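Local coordinates for protein diaminopimelate decarboxylase (Aquifex aeolicus, PDB 2P3E) that probably catalyses the pyridoxal 5'-phosphate-dependent decarboxylation of meso-diaminopimelate to L-lysine, the closing step of lysine biosynthesis, at residues B[5-10]-B[371-376]; B[217-222]-B[263-268]. All blocks are in the same frame, centred on the assembly; numbering follows the deposited sequence.

Contact 1 of 2, residues B[5-10]-B[371-376]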
loop_
_atom_site.group_PDB
_atom_site.type_symbol
_atom_site.label_atom_id
_atom_site.label_comp_id
_atom_site.label_asym_id
_atom_site.label_seq_id
_atom_site.Cartn_x
_atom_site.Cartn_y
_atom_site.Cartn_z
ATOM N N LYS B 5 -0.202 29.414 -4.955
ATOM C CA LYS B 5 -1.171 29.839 -3.935
ATOM C C LYS B 5 -2.589 29.297 -4.141
ATOM O O LYS B 5 -3.364 29.196 -3.183
ATOM C CB LYS B 5 -1.167 31.371 -3.785
ATOM C CG LYS B 5 0.121 31.906 -3.132
ATOM C CD LYS B 5 0.192 33.430 -3.183
ATOM C CE LYS B 5 1.632 33.924 -2.984
ATOM N NZ LYS B 5 1.978 34.210 -1.563
ATOM N N GLU B 6 -2.924 28.950 -5.383
ATOM C CA GLU B 6 -4.178 28.270 -5.688
ATOM C C GLU B 6 -4.218 26.889 -5.048
ATOM O O GLU B 6 -5.284 26.422 -4.652
ATOM C CB GLU B 6 -4.399 28.141 -7.193
ATOM C CG GLU B 6 -4.685 29.482 -7.896
ATOM C CD GLU B 6 -4.804 29.334 -9.395
ATOM O OE1 GLU B 6 -4.515 28.250 -9.944
ATOM O OE2 GLU B 6 -5.185 30.326 -10.044
ATOM N N TYR B 7 -3.056 26.243 -4.960
ATOM C CA TYR B 7 -2.943 24.971 -4.246
ATOM C C TYR B 7 -3.028 25.188 -2.746
ATOM O O TYR B 7 -3.855 24.575 -2.058
ATOM C CB TYR B 7 -1.640 24.253 -4.625
ATOM C CG TYR B 7 -1.689 23.614 -5.982
ATOM C CD1 TYR B 7 -2.337 22.397 -6.168
ATOM C CD2 TYR B 7 -1.087 24.225 -7.092
ATOM C CE1 TYR B 7 -2.417 21.809 -7.405
ATOM C CE2 TYR B 7 -1.149 23.640 -8.345
ATOM C CZ TYR B 7 -1.806 22.419 -8.493
ATOM O OH TYR B 7 -1.873 21.799 -9.706
ATOM N N ASN B 8 -2.191 26.096 -2.243
ATOM C CA ASN B 8 -2.097 26.366 -0.815
ATOM C C ASN B 8 -1.553 27.790 -0.646
ATOM O O ASN B 8 -0.420 28.070 -1.053
ATOM C CB ASN B 8 -1.181 25.334 -0.125
ATOM C CG ASN B 8 -1.182 25.450 1.397
ATOM O OD1 ASN B 8 -1.186 26.554 1.952
ATOM N ND2 ASN B 8 -1.172 24.296 2.090
ATOM N N PRO B 9 -2.360 28.693 -0.065
ATOM C CA PRO B 9 -1.912 30.093 -0.037
ATOM C C PRO B 9 -0.776 30.347 0.953
ATOM O O PRO B 9 -0.246 31.459 0.995
ATOM C CB PRO B 9 -3.179 30.854 0.366
ATOM C CG PRO B 9 -3.967 29.893 1.140
ATOM C CD PRO B 9 -3.681 28.529 0.561
ATOM N N TYR B 10 -0.388 29.319 1.717
ATOM C CA TYR B 10 0.781 29.408 2.600
ATOM C C TYR B 10 2.085 28.991 1.916
ATOM O O TYR B 10 3.147 29.076 2.520
ATOM C CB TYR B 10 0.551 28.629 3.896
ATOM C CG TYR B 10 -0.536 29.250 4.728
ATOM C CD1 TYR B 10 -0.250 30.359 5.539
ATOM C CD2 TYR B 10 -1.847 28.771 4.686
ATOM C CE1 TYR B 10 -1.219 30.962 6.284
ATOM C CE2 TYR B 10 -2.844 29.376 5.446
ATOM C CZ TYR B 10 -2.507 30.476 6.246
ATOM O OH TYR B 10 -3.441 31.117 7.022
ATOM N N VAL B 371 6.128 17.518 -3.970
ATOM C CA VAL B 371 4.956 16.878 -4.562
ATOM C C VAL B 371 3.727 17.437 -3.837
ATOM O O VAL B 371 3.565 17.241 -2.623
ATOM C CB VAL B 371 5.001 15.313 -4.434
ATOM C CG1 VAL B 371 3.795 14.660 -5.126
ATOM C CG2 VAL B 371 6.331 14.751 -5.002
ATOM N N LEU B 372 2.868 18.148 -4.571
ATOM C CA LEU B 372 1.760 18.862 -3.917
ATOM C C LEU B 372 0.559 17.949 -3.694
ATOM O O LEU B 372 0.519 16.841 -4.239
ATOM C CB LEU B 372 1.346 20.102 -4.728
ATOM C CG LEU B 372 2.434 21.139 -5.042
ATOM C CD1 LEU B 372 1.782 22.353 -5.710
ATOM C CD2 LEU B 372 3.233 21.542 -3.793
ATOM N N SER B 373 -0.396 18.412 -2.873
ATOM C CA SER B 373 -1.707 17.759 -2.743
ATOM C C SER B 373 -1.575 16.349 -2.166
ATOM O O SER B 373 -2.316 15.434 -2.526
ATOM C CB SER B 373 -2.421 17.704 -4.114
ATOM O OG SER B 373 -2.239 18.908 -4.855
ATOM N N ALA B 374 -0.647 16.203 -1.221
ATOM C CA ALA B 374 -0.292 14.886 -0.701
ATOM C C ALA B 374 -0.758 14.623 0.733
ATOM O O ALA B 374 -0.367 13.617 1.335
ATOM C CB ALA B 374 1.207 14.651 -0.849
ATOM N N GLY B 375 -1.627 15.494 1.248
ATOM C CA GLY B 375 -2.048 15.452 2.658
ATOM C C GLY B 375 -3.162 14.458 2.963
ATOM O O GLY B 375 -3.393 14.091 4.127
ATOM N N ALA B 376 -3.839 14.013 1.906
ATOM C CA ALA B 376 -4.976 13.094 2.007
ATOM C C ALA B 376 -4.711 11.866 1.160
ATOM O O ALA B 376 -4.296 11.990 -0.008
ATOM C CB ALA B 376 -6.276 13.782 1.571
#

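Contact 2 of 2, residues B[217-222]-B[263-268]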
loop_
_atom_site.group_PDB
_atom_site.type_symbol
_atom_site.label_atom_id
_atom_site.label_comp_id
_atom_site.label_asym_id
_atom_site.label_seq_id
_atom_site.Cartn_x
_atom_site.Cartn_y
_atom_site.Cartn_z
ATOM N N GLU B 217 -29.541 16.732 -6.677
ATOM C CA GLU B 217 -30.453 15.598 -6.880
ATOM C C GLU B 217 -30.297 14.576 -5.769
ATOM O O GLU B 217 -31.289 14.043 -5.270
ATOM C CB GLU B 217 -30.248 14.913 -8.249
ATOM C CG GLU B 217 -31.242 13.740 -8.499
ATOM C CD GLU B 217 -31.055 13.040 -9.847
ATOM O OE1 GLU B 217 -30.093 13.353 -10.583
ATOM O OE2 GLU B 217 -31.892 12.156 -10.167
ATOM N N ALA B 218 -29.045 14.317 -5.393
ATOM C CA ALA B 218 -28.725 13.360 -4.332
ATOM C C ALA B 218 -29.410 13.736 -3.035
ATOM O O ALA B 218 -30.140 12.928 -2.451
ATOM C CB ALA B 218 -27.196 13.266 -4.134
ATOM N N VAL B 219 -29.167 14.965 -2.583
ATOM C CA VAL B 219 -29.765 15.472 -1.349
ATOM C C VAL B 219 -31.300 15.596 -1.470
ATOM O O VAL B 219 -32.015 15.376 -0.497
ATOM C CB VAL B 219 -29.082 16.812 -0.885
ATOM C CG1 VAL B 219 -29.773 17.412 0.327
ATOM C CG2 VAL B 219 -27.584 16.569 -0.577
ATOM N N GLU B 220 -31.789 15.919 -2.665
ATOM C CA GLU B 220 -33.238 15.957 -2.919
ATOM C C GLU B 220 -33.869 14.605 -2.609
ATOM O O GLU B 220 -34.877 14.531 -1.915
ATOM C CB GLU B 220 -33.524 16.372 -4.359
ATOM C CG GLU B 220 -34.989 16.485 -4.700
ATOM C CD GLU B 220 -35.214 16.463 -6.200
ATOM O OE1 GLU B 220 -34.897 15.420 -6.832
ATOM O OE2 GLU B 220 -35.697 17.478 -6.754
ATOM N N LYS B 221 -33.240 13.536 -3.084
ATOM C CA LYS B 221 -33.714 12.174 -2.797
ATOM C C LYS B 221 -33.737 11.881 -1.303
ATOM O O LYS B 221 -34.676 11.266 -0.800
ATOM C CB LYS B 221 -32.841 11.127 -3.511
ATOM C CG LYS B 221 -32.737 11.268 -5.024
ATOM C CD LYS B 221 -34.029 10.949 -5.731
ATOM C CE LYS B 221 -33.827 10.959 -7.254
ATOM N NZ LYS B 221 -35.124 10.632 -7.923
ATOM N N VAL B 222 -32.686 12.298 -0.598
ATOM C CA VAL B 222 -32.612 12.106 0.848
ATOM C C VAL B 222 -33.684 12.911 1.583
ATOM O O VAL B 222 -34.290 12.411 2.543
ATOM C CB VAL B 222 -31.199 12.420 1.403
ATOM C CG1 VAL B 222 -31.228 12.530 2.926
ATOM C CG2 VAL B 222 -30.220 11.317 0.976
ATOM N N ASP B 263 -24.687 27.067 -0.678
ATOM C CA ASP B 263 -25.545 27.818 -1.610
ATOM C C ASP B 263 -26.422 26.887 -2.444
ATOM O O ASP B 263 -27.638 27.114 -2.609
ATOM C CB ASP B 263 -24.700 28.687 -2.557
ATOM C CG ASP B 263 -23.973 29.848 -1.839
ATOM O OD1 ASP B 263 -24.303 30.187 -0.686
ATOM O OD2 ASP B 263 -23.036 30.416 -2.439
ATOM N N LEU B 264 -25.809 25.835 -2.974
ATOM C CA LEU B 264 -26.535 24.867 -3.764
ATOM C C LEU B 264 -27.659 24.198 -2.961
ATOM O O LEU B 264 -28.722 23.909 -3.518
ATOM C CB LEU B 264 -25.588 23.801 -4.318
ATOM C CG LEU B 264 -26.214 22.742 -5.247
ATOM C CD1 LEU B 264 -26.670 23.351 -6.595
ATOM C CD2 LEU B 264 -25.263 21.563 -5.456
ATOM N N LEU B 265 -27.424 23.954 -1.667
ATOM C CA LEU B 265 -28.338 23.125 -0.865
ATOM C C LEU B 265 -29.250 23.900 0.089
ATOM O O LEU B 265 -30.114 23.306 0.729
ATOM C CB LEU B 265 -27.552 22.060 -0.059
ATOM C CG LEU B 265 -26.639 21.069 -0.798
ATOM C CD1 LEU B 265 -25.988 20.113 0.205
ATOM C CD2 LEU B 265 -27.397 20.282 -1.878
ATOM N N LYS B 266 -29.047 25.213 0.204
ATOM C CA LYS B 266 -29.764 26.018 1.200
ATOM C C LYS B 266 -31.277 25.786 1.132
ATOM O O LYS B 266 -31.904 25.417 2.128
ATOM C CB LYS B 266 -29.470 27.514 1.033
ATOM C CG LYS B 266 -30.124 28.370 2.131
ATOM C CD LYS B 266 -30.301 29.823 1.716
ATOM C CE LYS B 266 -30.879 30.645 2.890
ATOM N NZ LYS B 266 -30.555 32.082 2.714
ATOM N N ASP B 267 -31.849 25.986 -0.050
ATOM C CA ASP B 267 -33.304 25.942 -0.182
ATOM C C ASP B 267 -33.834 24.528 0.058
ATOM O O ASP B 267 -34.851 24.345 0.723
ATOM C CB ASP B 267 -33.752 26.501 -1.528
ATOM C CG ASP B 267 -33.550 28.011 -1.629
ATOM O OD1 ASP B 267 -33.191 28.669 -0.635
ATOM O OD2 ASP B 267 -33.725 28.551 -2.732
ATOM N N LEU B 268 -33.112 23.541 -0.460
ATOM C CA LEU B 268 -33.419 22.145 -0.222
ATOM C C LEU B 268 -33.451 21.795 1.273
ATOM O O LEU B 268 -34.383 21.136 1.730
ATOM C CB LEU B 268 -32.410 21.281 -0.977
ATOM C CG LEU B 268 -32.680 19.836 -1.363
ATOM C CD1 LEU B 268 -34.085 19.629 -1.966
ATOM C CD2 LEU B 268 -31.597 19.383 -2.353
#

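Contact 1 of 2, residues B[5-10]-B[371-376]
Leu372 lays one methyl group over a face of the Tyr7 ring. Its CD1 sits 3.9 Å from the centroid of that ring, 22° off the normal, which meets the geometry of a CH-pi contact. The methyl is displaced toward the CG and CD2 atoms of Tyr7, each 3.7 Å away, and the two side chains cross at about a right angle. Tyr7 comes from the last turn of helix 3-7; with CG anti to the carbonyl carbon (chi1 -76°), its ring is swung toward the loop and turns a face to the leucine methyl. Ser373, next along, has positive phi and psi, a left-handed backbone conformation. Its OG approaches the same ring obliquely, 3.7 Å from Tyr7 CD1, with no hydrogen bond between them; this hydroxyl is paired with Asn287 OD1 instead, and Tyr7 OH with the carbonyl of Tyr249. The side chain of Ser373 is also about 6 Å from that of Arg318, a probable substrate-binding residue, so the contact borders the likely active site. All three touching residues are buried, and the 119 Å² they bury is packing, without a bond across. In the fold, helix 3-7 is thereby seated on the loop that leaves strand 368-371, while Leu372 also packs on Ile290 of strand 289-301, and Asn8 touches Phe43 of helix 41-54 and Ser40 of strand 36-40.

Contact 2 of 2, residues B[217-222]-B[263-268]
Val219 of one helix packs between Leu265 and Leu268 of the next, and these three side chains, with the backbone of Glu220, form the close-packed part of the contact. Val219 CG2 meets Leu265 CD2 at 3.9 Å, with the side chains at about a right angle, while Val219 CG1 meets Leu268 CD2 at 3.8 Å. With CG1 anti to the backbone N (chi1 175°), that methyl is placed at Leu268 and CG2, anti to the carbonyl carbon, at Leu265. Leu268 CD2 also comes within 3.5 Å of Glu220 N, so this leucine packs on the helix backbone as well as on side chains. Trimming it to an alanine here would probably open a gap beside Val219 CG1 and the backbone of Glu220, leaving Leu265 to carry most of the packing.

Looser packing begins at the Glu220 side chain, on the margin where Glu220 and Leu268 are partly exposed to solvent. Its CB lies 4.1 Å from Leu268 CD1, but the extended chain leads away, and its carboxylate forms a salt bridge with Arg216 one turn earlier on its own helix. On the buried side, Leu265 continues inward onto Ile241.

The short helical axes approach to 10.3 Å at 22° between N-to-C directions, the near-parallel alignment of neighbouring outer helices in a TIM barrel. Helices 214-231 and 258-269 follow successive parallel strands, 196-202 and 238-240, of the pyridoxal-binding domain. The second helix bends near its end, where the amides of Asp267 and Leu268 do not make the usual bond back along the helix. Across the interface there is no hydrogen bond or ion pair, so the fit of branched aliphatic groups, and not directional bonding, probably governs this helix pairing.

From the N terminus, the chain enters contact 1 at once with residues 5-10, and that loop closes only at 371-376, with 360 residues between. Contact 2 is nested wholly inside it: 217-222 and 263-268 close a local loop of 40 residues, which passes through strand 238-240. The two ranges do not cross. Their centres lie 29 Å apart and their nearest atoms about 18 Å, so the contacts do not touch. The long closure joins the N-terminal helix to the mixed beta sheet, most of whose strands come from residue 289 onward, whereas the short one ties two adjacent helices on the outside of the barrel.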